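Local coordinates for protein glucose dehydrogenase (Serratia sp. FS14, PDB 7CDY) that belongs to the glucose/sorbosone dehydrogenase family and adopts a beta-propeller fold that carries a calcium ion, at residues H13-A18 / G61-L66; L79-P84 / E107-I112; A90-G95 / N123-K128. All blocks are in the same frame, centred on the assembly; numbering follows the deposited sequence.

Contact 1 of 3, residues H13-A18 / G61-L66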
ATOM      1  N   HIS A  13      11.119  11.671   2.615  1.00 10.83           N
ATOM      2  CA  HIS A  13       9.982  10.815   2.927  1.00 11.05           C
ATOM      3  C   HIS A  13       9.505  10.005   1.714  1.00  8.85           C
ATOM      4  O   HIS A  13       8.369  10.145   1.265  1.00  9.97           O
ATOM      5  CB  HIS A  13       8.846  11.619   3.548  1.00 12.05           C
ATOM      6  CG  HIS A  13       9.220  12.213   4.870  1.00 14.14           C
ATOM      7  ND1 HIS A  13       9.263  11.468   6.028  1.00 15.26           N
ATOM      8  CD2 HIS A  13       9.620  13.462   5.209  1.00 20.41           C
ATOM      9  CE1 HIS A  13       9.648  12.240   7.031  1.00 19.23           C
ATOM     10  NE2 HIS A  13       9.873  13.453   6.561  1.00 20.29           N
ATOM     11  N   PRO A  14      10.370   9.169   1.154  1.00  9.12           N
ATOM     12  CA  PRO A  14       9.944   8.333   0.028  1.00  9.86           C
ATOM     13  C   PRO A  14       8.851   7.378   0.475  1.00  9.06           C
ATOM     14  O   PRO A  14       8.799   6.955   1.634  1.00 10.59           O
ATOM     15  CB  PRO A  14      11.225   7.586  -0.358  1.00  9.29           C
ATOM     16  CG  PRO A  14      11.991   7.493   0.948  1.00 10.75           C
ATOM     17  CD  PRO A  14      11.701   8.790   1.664  1.00 10.57           C
ATOM     18  N   TRP A  15       7.949   7.056  -0.450  1.00  9.44           N
ATOM     19  CA  TRP A  15       6.755   6.309  -0.070  1.00  9.54           C
ATOM     20  C   TRP A  15       6.578   5.027  -0.860  1.00  8.28           C
ATOM     21  O   TRP A  15       6.209   4.006  -0.284  1.00  9.29           O
ATOM     22  CB  TRP A  15       5.503   7.190  -0.225  1.00  9.54           C
ATOM     23  CG  TRP A  15       4.351   6.817   0.686  1.00  9.49           C
ATOM     24  CD1 TRP A  15       4.131   7.285   1.951  1.00  9.29           C
ATOM     25  CD2 TRP A  15       3.284   5.906   0.399  1.00  8.66           C
ATOM     26  NE1 TRP A  15       2.984   6.726   2.468  1.00 10.14           N
ATOM     27  CE2 TRP A  15       2.436   5.887   1.531  1.00  8.75           C
ATOM     28  CE3 TRP A  15       2.944   5.131  -0.712  1.00  9.53           C
ATOM     29  CZ2 TRP A  15       1.273   5.103   1.584  1.00 10.02           C
ATOM     30  CZ3 TRP A  15       1.794   4.362  -0.660  1.00 10.26           C
ATOM     31  CH2 TRP A  15       0.970   4.352   0.483  1.00 10.20           C
ATOM     32  N   SER A  16       6.852   5.047  -2.159  1.00  8.68           N
ATOM     33  CA  SER A  16       6.591   3.905  -3.023  1.00  8.68           C
ATOM     34  C   SER A  16       7.732   3.762  -4.012  1.00  8.30           C
ATOM     35  O   SER A  16       8.345   4.749  -4.421  1.00  9.10           O
ATOM     36  CB  SER A  16       5.287   4.141  -3.818  1.00 10.63           C
ATOM     37  OG  SER A  16       4.938   3.075  -4.699  1.00 10.07           O
ATOM     38  N   LEU A  17       8.005   2.523  -4.406  1.00  8.73           N
ATOM     39  CA  LEU A  17       8.897   2.285  -5.532  1.00  9.14           C
ATOM     40  C   LEU A  17       8.305   1.229  -6.443  1.00  7.52           C
ATOM     41  O   LEU A  17       7.530   0.371  -6.019  1.00  9.90           O
ATOM     42  CB  LEU A  17      10.321   1.906  -5.102  1.00 12.64           C
ATOM     43  CG  LEU A  17      10.561   0.474  -4.644  1.00 12.55           C
ATOM     44  CD1 LEU A  17      10.979  -0.450  -5.795  1.00 13.51           C
ATOM     45  CD2 LEU A  17      11.611   0.439  -3.536  1.00 14.67           C
ATOM     46  N   ALA A  18       8.746   1.265  -7.697  1.00  9.42           N
ATOM     47  CA  ALA A  18       8.304   0.289  -8.679  1.00  9.35           C
ATOM     48  C   ALA A  18       9.385   0.086  -9.727  1.00 10.91           C
ATOM     49  O   ALA A  18       9.957   1.050 -10.238  1.00 12.32           O
ATOM     50  CB  ALA A  18       7.028   0.749  -9.377  1.00 11.57           C
ATOM     51  N   GLY A  61       0.098  12.902   0.646  1.00  9.15           N
ATOM     52  CA  GLY A  61       0.932  13.503  -0.378  1.00  9.37           C
ATOM     53  C   GLY A  61       0.905  12.636  -1.615  1.00  8.87           C
ATOM     54  O   GLY A  61      -0.143  12.077  -1.961  1.00  9.67           O
ATOM     55  N   LEU A  62       2.046  12.497  -2.282  1.00  8.01           N
ATOM     56  CA  LEU A  62       2.151  11.563  -3.389  1.00  8.63           C
ATOM     57  C   LEU A  62       2.481  10.201  -2.803  1.00  8.60           C
ATOM     58  O   LEU A  62       3.440  10.075  -2.029  1.00 10.03           O
ATOM     59  CB  LEU A  62       3.235  12.004  -4.377  1.00 10.39           C
ATOM     60  CG  LEU A  62       3.416  11.105  -5.599  1.00  8.63           C
ATOM     61  CD1 LEU A  62       2.142  11.078  -6.437  1.00 11.02           C
ATOM     62  CD2 LEU A  62       4.584  11.607  -6.437  1.00 10.54           C
ATOM     63  N   LEU A  63       1.655   9.202  -3.126  1.00  8.23           N
ATOM     64  CA  LEU A  63       1.700   7.901  -2.472  1.00  8.64           C
ATOM     65  C   LEU A  63       2.233   6.828  -3.422  1.00  8.41           C
ATOM     66  O   LEU A  63       3.443   6.788  -3.663  1.00  9.82           O
ATOM     67  CB  LEU A  63       0.349   7.562  -1.829  1.00  9.30           C
ATOM     68  CG  LEU A  63      -0.144   8.662  -0.869  1.00  8.56           C
ATOM     69  CD1 LEU A  63      -1.578   8.407  -0.422  1.00 11.06           C
ATOM     70  CD2 LEU A  63       0.773   8.854   0.346  1.00 10.37           C
ATOM     71  N   GLU A  64       1.387   5.947  -3.959  1.00  8.33           N
ATOM     72  CA  GLU A  64       1.879   4.808  -4.729  1.00  7.96           C
ATOM     73  C   GLU A  64       2.232   5.194  -6.159  1.00  8.03           C
ATOM     74  O   GLU A  64       1.538   5.994  -6.790  1.00  9.02           O
ATOM     75  CB  GLU A  64       0.819   3.695  -4.778  1.00  8.81           C
ATOM     76  CG  GLU A  64       1.341   2.324  -5.223  1.00  9.97           C
ATOM     77  CD  GLU A  64       1.863   1.510  -4.062  1.00 10.69           C
ATOM     78  OE1 GLU A  64       2.813   1.960  -3.375  1.00 11.94           O
ATOM     79  OE2 GLU A  64       1.312   0.417  -3.802  1.00 12.03           O
ATOM     80  N   VAL A  65       3.280   4.563  -6.689  1.00  8.68           N
ATOM     81  CA  VAL A  65       3.556   4.531  -8.122  1.00  9.31           C
ATOM     82  C   VAL A  65       3.483   3.080  -8.577  1.00  8.18           C
ATOM     83  O   VAL A  65       4.078   2.193  -7.954  1.00 10.34           O
ATOM     84  CB  VAL A  65       4.907   5.187  -8.474  1.00  8.68           C
ATOM     85  CG1 VAL A  65       6.092   4.542  -7.735  1.00 10.79           C
ATOM     86  CG2 VAL A  65       5.133   5.158  -9.984  1.00 11.02           C
ATOM     87  N   LEU A  66       2.730   2.829  -9.648  1.00  8.19           N
ATOM     88  CA  LEU A  66       2.543   1.472 -10.157  1.00  9.87           C
ATOM     89  C   LEU A  66       2.463   1.482 -11.679  1.00  9.58           C
ATOM     90  O   LEU A  66       1.422   1.839 -12.257  1.00  8.94           O
ATOM     91  CB  LEU A  66       1.308   0.814  -9.544  1.00 10.25           C
ATOM     92  CG  LEU A  66       1.010  -0.626  -9.980  1.00 10.88           C
ATOM     93  CD1 LEU A  66       2.232  -1.506  -9.829  1.00 12.19           C
ATOM     94  CD2 LEU A  66      -0.161  -1.219  -9.192  1.00 13.08           C
TER
HETATM   95  O   HOH W   1       4.839  -0.165  -6.871  1.00 13.64           O
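Trp15, Ser16 and Ala18 meet Leu63, Glu64 and Val65 where two strands from different sheets of the beta-propeller run side by side. This is blade-to-blade packing, consistent with the inner strands of neighbouring blades. Strands 14-18 and 62-66 are nearly parallel, 6° apart, with axes 5.4 Å apart at closest approach. The indole of Trp15 lies over Leu63. Leu63 CD2 sits over the face of the five-membered ring, 3.7 Å from its centroid, a CH-pi contact. On the six-membered part, Trp15 CE3 comes within 3.3 Å of Leu63 C. Ser16 is the polar hub. Its OG donates to Glu64 OE1 at 2.7 Å, reaching it from above the carboxylate plane. The same OG accepts Val65 N at 3.0 Å in a nearly straight bond, 172° at the hydrogen. The Glu64 chain bends at chi2 (88°), and its OE1 is the oxygen that meets Ser16. Further along, Ala18 CB rests on Val65 O at 3.6 Å. A water lies between Leu17 O and Val65 O, at 2.9 and 2.7 Å. Opposite the single residue Ser80 the strand spends two, Leu63 and Glu64, a classic beta bulge, and Ser80 OG accepts Glu64 N. Glu64 OE1 also forms a salt bridge with Lys128, and OE2 with Arg323. Leu62 O is buried with no partner in the model. The serine hydroxyl thus joins a backbone N-H to a buried carboxylate, and Ser16 OG and Lys128 NZ share the grip on Glu64 OE1.

Contact 2 of 3, residues L79-P84 / E107-I112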
ATOM      1  N   LEU A  79      -0.691   6.387 -10.409  1.00  8.23           N
ATOM      2  CA  LEU A  79      -0.292   7.025  -9.157  1.00  8.39           C
ATOM      3  C   LEU A  79      -1.495   7.114  -8.240  1.00  8.16           C
ATOM      4  O   LEU A  79      -2.613   7.366  -8.697  1.00  9.01           O
ATOM      5  CB  LEU A  79       0.215   8.460  -9.386  1.00  9.42           C
ATOM      6  CG  LEU A  79       1.447   8.663 -10.260  1.00  8.66           C
ATOM      7  CD1 LEU A  79       1.660  10.160 -10.525  1.00 11.59           C
ATOM      8  CD2 LEU A  79       2.680   8.054  -9.609  1.00 10.39           C
ATOM      9  N   SER A  80      -1.266   6.935  -6.946  1.00  8.85           N
ATOM     10  CA  SER A  80      -2.250   7.315  -5.948  1.00  7.40           C
ATOM     11  C   SER A  80      -1.710   8.495  -5.151  1.00  7.76           C
ATOM     12  O   SER A  80      -0.488   8.683  -5.044  1.00  8.64           O
ATOM     13  CB  SER A  80      -2.630   6.144  -5.043  1.00  7.51           C
ATOM     14  OG  SER A  80      -1.578   5.866  -4.137  1.00  8.06           O
ATOM     15  N   PHE A  81      -2.617   9.319  -4.625  1.00  7.63           N
ATOM     16  CA  PHE A  81      -2.210  10.529  -3.917  1.00  7.75           C
ATOM     17  C   PHE A  81      -3.360  11.057  -3.080  1.00  9.10           C
ATOM     18  O   PHE A  81      -4.529  10.759  -3.329  1.00  9.47           O
ATOM     19  CB  PHE A  81      -1.674  11.618  -4.864  1.00  9.30           C
ATOM     20  CG  PHE A  81      -2.671  12.097  -5.921  1.00  9.18           C
ATOM     21  CD1 PHE A  81      -2.957  11.322  -7.044  1.00  9.94           C
ATOM     22  CD2 PHE A  81      -3.282  13.348  -5.806  1.00  9.60           C
ATOM     23  CE1 PHE A  81      -3.846  11.779  -8.022  1.00 10.21           C
ATOM     24  CE2 PHE A  81      -4.170  13.814  -6.783  1.00  9.36           C
ATOM     25  CZ  PHE A  81      -4.450  13.025  -7.882  1.00  9.62           C
ATOM     26  N   ALA A  82      -3.011  11.844  -2.068  1.00  8.47           N
ATOM     27  CA  ALA A  82      -4.021  12.600  -1.345  1.00 10.00           C
ATOM     28  C   ALA A  82      -4.354  13.842  -2.159  1.00  9.43           C
ATOM     29  O   ALA A  82      -3.451  14.562  -2.603  1.00  9.37           O
ATOM     30  CB  ALA A  82      -3.478  13.003   0.023  1.00  9.40           C
ATOM     31  N   GLU A  83      -5.647  14.087  -2.362  1.00  9.25           N
ATOM     32  CA  GLU A  83      -6.125  15.163  -3.211  1.00 10.58           C
ATOM     33  C   GLU A  83      -7.026  16.092  -2.406  1.00 10.15           C
ATOM     34  O   GLU A  83      -7.978  15.618  -1.767  1.00 11.25           O
ATOM     35  CB  GLU A  83      -6.910  14.579  -4.386  1.00 11.57           C
ATOM     36  CG  GLU A  83      -7.466  15.633  -5.335  1.00 13.26           C
ATOM     37  CD  GLU A  83      -8.422  15.048  -6.355  1.00 12.58           C
ATOM     38  OE1 GLU A  83      -9.460  14.500  -5.937  1.00 14.54           O
ATOM     39  OE2 GLU A  83      -8.138  15.115  -7.568  1.00 15.21           O
ATOM     40  N   PRO A  84      -6.772  17.401  -2.409  1.00 10.64           N
ATOM     41  CA  PRO A  84      -7.635  18.329  -1.672  1.00 11.13           C
ATOM     42  C   PRO A  84      -9.025  18.384  -2.273  1.00 13.32           C
ATOM     43  O   PRO A  84      -9.250  18.073  -3.439  1.00 14.76           O
ATOM     44  CB  PRO A  84      -6.948  19.693  -1.828  1.00 13.74           C
ATOM     45  CG  PRO A  84      -5.792  19.492  -2.696  1.00 17.74           C
ATOM     46  CD  PRO A  84      -5.740  18.085  -3.198  1.00 11.99           C
ATOM     47  N   GLU A 107       2.944  12.059 -19.169  1.00 11.92           N
ATOM     48  CA  GLU A 107       2.102  12.693 -20.181  1.00 15.18           C
ATOM     49  C   GLU A 107       0.626  12.453 -19.868  1.00 13.25           C
ATOM     50  O   GLU A 107       0.229  11.323 -19.571  1.00 13.11           O
ATOM     51  CB  GLU A 107       2.429  12.119 -21.567  1.00 17.15           C
ATOM     52  CG  GLU A 107       3.921  12.174 -21.947  1.00 17.43           C
ATOM     53  CD  GLU A 107       4.307  11.313 -23.162  1.00 24.74           C
ATOM     54  OE1 GLU A 107       3.818  10.176 -23.297  1.00 22.36           O
ATOM     55  OE2 GLU A 107       5.149  11.757 -23.972  1.00 20.53           O
ATOM     56  N   ASN A 108      -0.182  13.512 -19.938  1.00 13.43           N
ATOM     57  CA  ASN A 108      -1.645  13.388 -19.945  1.00 13.90           C
ATOM     58  C   ASN A 108      -2.199  12.722 -18.687  1.00 12.53           C
ATOM     59  O   ASN A 108      -3.141  11.931 -18.763  1.00 13.22           O
ATOM     60  CB  ASN A 108      -2.159  12.649 -21.186  1.00 15.69           C
ATOM     61  CG  ASN A 108      -1.705  13.283 -22.486  1.00 22.36           C
ATOM     62  OD1 ASN A 108      -0.996  12.660 -23.278  1.00 23.32           O
ATOM     63  ND2 ASN A 108      -2.128  14.519 -22.719  1.00 27.54           N
ATOM     64  N   PHE A 109      -1.624  13.030 -17.524  1.00 11.85           N
ATOM     65  CA  PHE A 109      -2.122  12.405 -16.303  1.00 10.87           C
ATOM     66  C   PHE A 109      -3.585  12.777 -16.077  1.00 12.06           C
ATOM     67  O   PHE A 109      -3.961  13.950 -16.163  1.00 13.98           O
ATOM     68  CB  PHE A 109      -1.292  12.823 -15.083  1.00 11.08           C
ATOM     69  CG  PHE A 109      -1.713  12.119 -13.823  1.00 10.44           C
ATOM     70  CD1 PHE A 109      -1.248  10.844 -13.558  1.00 11.71           C
ATOM     71  CD2 PHE A 109      -2.596  12.708 -12.927  1.00 12.15           C
ATOM     72  CE1 PHE A 109      -1.635  10.174 -12.418  1.00 11.30           C
ATOM     73  CE2 PHE A 109      -2.990  12.039 -11.772  1.00 10.60           C
ATOM     74  CZ  PHE A 109      -2.507  10.770 -11.527  1.00 11.32           C
ATOM     75  N   LYS A 110      -4.405  11.781 -15.736  1.00 10.00           N
ATOM     76  CA  LYS A 110      -5.811  12.016 -15.436  1.00 12.87           C
ATOM     77  C   LYS A 110      -6.266  11.101 -14.309  1.00 10.79           C
ATOM     78  O   LYS A 110      -5.876   9.935 -14.258  1.00 11.41           O
ATOM     79  CB  LYS A 110      -6.705  11.778 -16.661  1.00 15.09           C
ATOM     80  CG  LYS A 110      -6.715  10.342 -17.154  1.00 23.66           C
ATOM     81  CD  LYS A 110      -7.750  10.115 -18.249  1.00 30.73           C
ATOM     82  CE  LYS A 110      -8.184   8.651 -18.318  1.00 21.01           C
ATOM     83  NZ  LYS A 110      -9.202   8.456 -19.384  1.00 36.00           N
ATOM     84  N   VAL A 111      -7.105  11.641 -13.423  1.00 11.23           N
ATOM     85  CA  VAL A 111      -7.689  10.856 -12.342  1.00 10.64           C
ATOM     86  C   VAL A 111      -8.775   9.942 -12.894  1.00 11.21           C
ATOM     87  O   VAL A 111      -9.603  10.349 -13.724  1.00 12.91           O
ATOM     88  CB  VAL A 111      -8.250  11.811 -11.276  1.00 10.42           C
ATOM     89  CG1 VAL A 111      -9.138  11.074 -10.268  1.00 12.46           C
ATOM     90  CG2 VAL A 111      -7.110  12.530 -10.568  1.00 13.39           C
ATOM     91  N   ILE A 112      -8.785   8.698 -12.427  1.00 10.09           N
ATOM     92  CA  ILE A 112      -9.788   7.712 -12.816  1.00 11.55           C
ATOM     93  C   ILE A 112     -10.660   7.269 -11.655  1.00 11.33           C
ATOM     94  O   ILE A 112     -11.667   6.578 -11.883  1.00 12.72           O
ATOM     95  CB  ILE A 112      -9.155   6.482 -13.504  1.00 11.53           C
ATOM     96  CG1 ILE A 112      -8.294   5.687 -12.510  1.00 13.83           C
ATOM     97  CG2 ILE A 112      -8.354   6.910 -14.739  1.00 13.02           C
ATOM     98  CD1 ILE A 112      -7.831   4.330 -13.029  1.00 14.34           C
TER
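The strands that carry Leu79, Phe81 and Glu83 on one side and Phe109 and Val111 on the other cross steeply, at -74°, with axes 9.2 Å apart at closest approach. Leu79, Phe81 and Glu83 turn their CB atoms toward strand 109-112, and Phe109 and Val111 turn theirs back. Only side chains bridge this gap. The chain turns a corner at Asn108, just before Phe109. The Phe109 side chain has CG anti to the backbone N (chi1 -176°). Its ring touches two residues. CE1 of Phe109 meets Leu79 CD1 at 3.8 Å. On the other rim of the same ring, CE2 of Phe109 meets Phe81 CE1 at 3.9 Å. Phe81 CE1 comes in at the edge of the Phe109 ring, near its plane, and the two side chains run past one another in opposite senses. This belongs to the antiparallel sheet that probably forms one blade of the propeller. Strand 90-99 pairs with both strands, through Gly95 and Ala93 on one side and Val94 on the other. Gly95 and Ala93 lie beside the aromatic pair, Ala93 against Phe81 and Gly95 against Phe109. Phe81 has CG between the backbone N and the carbonyl carbon (chi1 60°). Val111 CG2 lies 3.8 Å from Phe81 CZ, at the ring edge. Val54 and Pro52, both in loops, touch Phe81 and Phe109 respectively. Glu83 OE2 comes to 4.1 Å from Val111 CG2, while its OE1 forms salt bridges with Arg114 and Lys118.

Contact 3 of 3, residues A90-G95 / N123-K128; sequences AGTAVG and NHFGGK
Phe125 turns the edge of its ring, not a face, toward Ala90, Gly91 and Thr92. CG of Phe125 is anti to its own carbonyl carbon (chi1 -67°), which sets it beside the backbone N. Ala90 CB lies 3.9 Å from Phe125 CE1, and Gly91 N is 4.0 Å from the same atom. Both lie near the ring plane. Thr92 crosses the phenylalanine side chain obliquely. Its OG1, beside its own backbone N, donates to Phe125 O at 2.7 Å. The C=O...donor angle is 116°, with the donor tilted 16° from the carbonyl plane. Thr92 OG1 also packs 3.3 Å from Phe125 CB. On the other branch, Thr92 CG2 lies a loose 4.5 Å from Gly127 CA. The backbone angles of Gly127 call for glycine, because a CB would press on the carbonyl O of Gly126. The segment 123-128 is a loop between strands 109-114 and 129-131, and it packs against Ala90 to Thr92. Ala82 and Ser120 also touch the Phe125 side chain. The buried loop carbonyl is therefore satisfied by a side-chain hydroxyl, and one threonine ties the loop to the strand while the ring edge packs beside it.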
ATOM      1  N   ALA A  90      -9.581  16.315   2.478  1.00 13.42           N
ATOM      2  CA  ALA A  90      -8.918  15.612   1.394  1.00 11.59           C
ATOM      3  C   ALA A  90      -9.359  14.153   1.355  1.00  9.35           C
ATOM      4  O   ALA A  90      -9.938  13.619   2.307  1.00 10.92           O
ATOM      5  CB  ALA A  90      -7.398  15.679   1.558  1.00 11.53           C
ATOM      6  N   GLY A  91      -9.065  13.501   0.230  1.00  9.25           N
ATOM      7  CA  GLY A  91      -9.287  12.078   0.096  1.00 10.32           C
ATOM      8  C   GLY A  91      -8.329  11.516  -0.927  1.00  8.15           C
ATOM      9  O   GLY A  91      -7.681  12.251  -1.672  1.00  9.87           O
ATOM     10  N   THR A  92      -8.244  10.194  -0.961  1.00  8.40           N
ATOM     11  CA  THR A  92      -7.338   9.538  -1.889  1.00  8.61           C
ATOM     12  C   THR A  92      -7.878   9.594  -3.315  1.00  9.26           C
ATOM     13  O   THR A  92      -9.090   9.521  -3.545  1.00 10.95           O
ATOM     14  CB  THR A  92      -7.145   8.097  -1.441  1.00  9.14           C
ATOM     15  OG1 THR A  92      -6.681   8.130  -0.090  1.00 11.27           O
ATOM     16  CG2 THR A  92      -6.127   7.367  -2.311  1.00 12.60           C
ATOM     17  N   ALA A  93      -6.971   9.750  -4.280  1.00  7.84           N
ATOM     18  CA  ALA A  93      -7.311   9.693  -5.694  1.00  8.58           C
ATOM     19  C   ALA A  93      -6.299   8.813  -6.406  1.00  8.61           C
ATOM     20  O   ALA A  93      -5.166   8.638  -5.935  1.00  8.96           O
ATOM     21  CB  ALA A  93      -7.293  11.090  -6.320  1.00 10.53           C
ATOM     22  N   VAL A  94      -6.727   8.230  -7.525  1.00  9.30           N
ATOM     23  CA  VAL A  94      -5.887   7.360  -8.338  1.00  9.11           C
ATOM     24  C   VAL A  94      -6.034   7.805  -9.785  1.00  8.16           C
ATOM     25  O   VAL A  94      -7.157   8.061 -10.250  1.00  8.99           O
ATOM     26  CB  VAL A  94      -6.291   5.880  -8.171  1.00  9.18           C
ATOM     27  CG1 VAL A  94      -5.441   4.972  -9.059  1.00 11.35           C
ATOM     28  CG2 VAL A  94      -6.181   5.456  -6.699  1.00 10.28           C
ATOM     29  N   GLY A  95      -4.915   7.922 -10.495  1.00  8.59           N
ATOM     30  CA  GLY A  95      -4.955   8.255 -11.904  1.00  9.57           C
ATOM     31  C   GLY A  95      -3.825   7.570 -12.637  1.00  8.85           C
ATOM     32  O   GLY A  95      -3.042   6.822 -12.048  1.00  9.96           O
ATOM     33  N   ASN A 123      -4.779  12.244   7.826  1.00 11.97           N
ATOM     34  CA  ASN A 123      -4.556  10.862   8.230  1.00 12.41           C
ATOM     35  C   ASN A 123      -5.406   9.864   7.440  1.00 10.32           C
ATOM     36  O   ASN A 123      -6.491  10.188   6.945  1.00 12.30           O
ATOM     37  CB  ASN A 123      -4.804  10.677   9.740  1.00 14.64           C
ATOM     38  CG  ASN A 123      -3.740  11.354  10.585  1.00 19.36           C
ATOM     39  OD1 ASN A 123      -2.585  10.926  10.610  1.00 26.70           O
ATOM     40  ND2 ASN A 123      -4.121  12.425  11.270  1.00 24.12           N
ATOM     41  N   HIS A 124      -4.874   8.646   7.316  1.00 11.64           N
ATOM     42  CA  HIS A 124      -5.615   7.446   6.893  1.00  8.91           C
ATOM     43  C   HIS A 124      -6.139   7.545   5.459  1.00  9.87           C
ATOM     44  O   HIS A 124      -7.336   7.404   5.181  1.00 10.14           O
ATOM     45  CB  HIS A 124      -6.730   7.077   7.872  1.00  9.72           C
ATOM     46  CG  HIS A 124      -6.234   6.688   9.230  1.00  9.40           C
ATOM     47  ND1 HIS A 124      -7.073   6.177  10.194  1.00 11.33           N
ATOM     48  CD2 HIS A 124      -4.996   6.711   9.780  1.00 11.48           C
ATOM     49  CE1 HIS A 124      -6.382   5.919  11.292  1.00 12.03           C
ATOM     50  NE2 HIS A 124      -5.117   6.232  11.066  1.00 12.67           N
ATOM     51  N   PHE A 125      -5.205   7.773   4.534  1.00  8.70           N
ATOM     52  CA  PHE A 125      -5.508   7.710   3.115  1.00  9.30           C
ATOM     53  C   PHE A 125      -5.429   6.293   2.569  1.00  8.82           C
ATOM     54  O   PHE A 125      -5.996   6.018   1.506  1.00 11.37           O
ATOM     55  CB  PHE A 125      -4.540   8.620   2.349  1.00  8.86           C
ATOM     56  CG  PHE A 125      -4.735  10.086   2.647  1.00  9.38           C
ATOM     57  CD1 PHE A 125      -5.787  10.775   2.059  1.00 10.38           C
ATOM     58  CD2 PHE A 125      -3.904  10.771   3.535  1.00  9.66           C
ATOM     59  CE1 PHE A 125      -6.002  12.114   2.324  1.00 10.98           C
ATOM     60  CE2 PHE A 125      -4.126  12.120   3.816  1.00 10.01           C
ATOM     61  CZ  PHE A 125      -5.164  12.789   3.201  1.00 10.37           C
ATOM     62  N   GLY A 126      -4.737   5.390   3.257  1.00  9.92           N
ATOM     63  CA  GLY A 126      -4.378   4.135   2.610  1.00 10.69           C
ATOM     64  C   GLY A 126      -3.448   4.437   1.451  1.00 10.50           C
ATOM     65  O   GLY A 126      -2.434   5.134   1.604  1.00 13.55           O
ATOM     66  N   GLY A 127      -3.786   3.950   0.262  1.00  9.57           N
ATOM     67  CA  GLY A 127      -3.101   4.376  -0.947  1.00 10.40           C
ATOM     68  C   GLY A 127      -2.379   3.288  -1.706  1.00  9.63           C
ATOM     69  O   GLY A 127      -1.943   3.542  -2.841  1.00 10.40           O
ATOM     70  N   LYS A 128      -2.218   2.095  -1.153  1.00  9.65           N
ATOM     71  CA  LYS A 128      -1.524   1.052  -1.897  1.00  9.62           C
ATOM     72  C   LYS A 128      -2.370   0.561  -3.071  1.00  9.82           C
ATOM     73  O   LYS A 128      -3.608   0.586  -3.038  1.00 10.23           O
ATOM     74  CB  LYS A 128      -1.148  -0.124  -0.991  1.00 10.40           C
ATOM     75  CG  LYS A 128      -0.215   0.207   0.202  1.00 11.16           C
ATOM     76  CD  LYS A 128       1.045   0.957  -0.180  1.00 14.04           C
ATOM     77  CE  LYS A 128       2.232   0.053  -0.440  1.00 12.74           C
ATOM     78  NZ  LYS A 128       3.431   0.858  -0.839  1.00 12.65           N
TER

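In the fold
Contacts 1 and 3 are buried, while contact 2 lies farther out, about 16 Å from the centre of the chain, and is only partly buried. All three reach the same sheet. Contact 1 joins its strand 62-67 to the neighbouring sheet, contact 2 packs across it, and contact 3 fixes a loop to it. Contact 2 is mostly apolar; contact 3 combines one hydroxyl-to-carbonyl bond with ring-edge packing; contact 1 adds a buried charge. Backbone bonds join contacts 1 and 2, such as Leu63 N to Ser80 O. Glu64 and Lys128 link contacts 1 and 3, and Ser80 OG with Gly127 O links contacts 2 and 3.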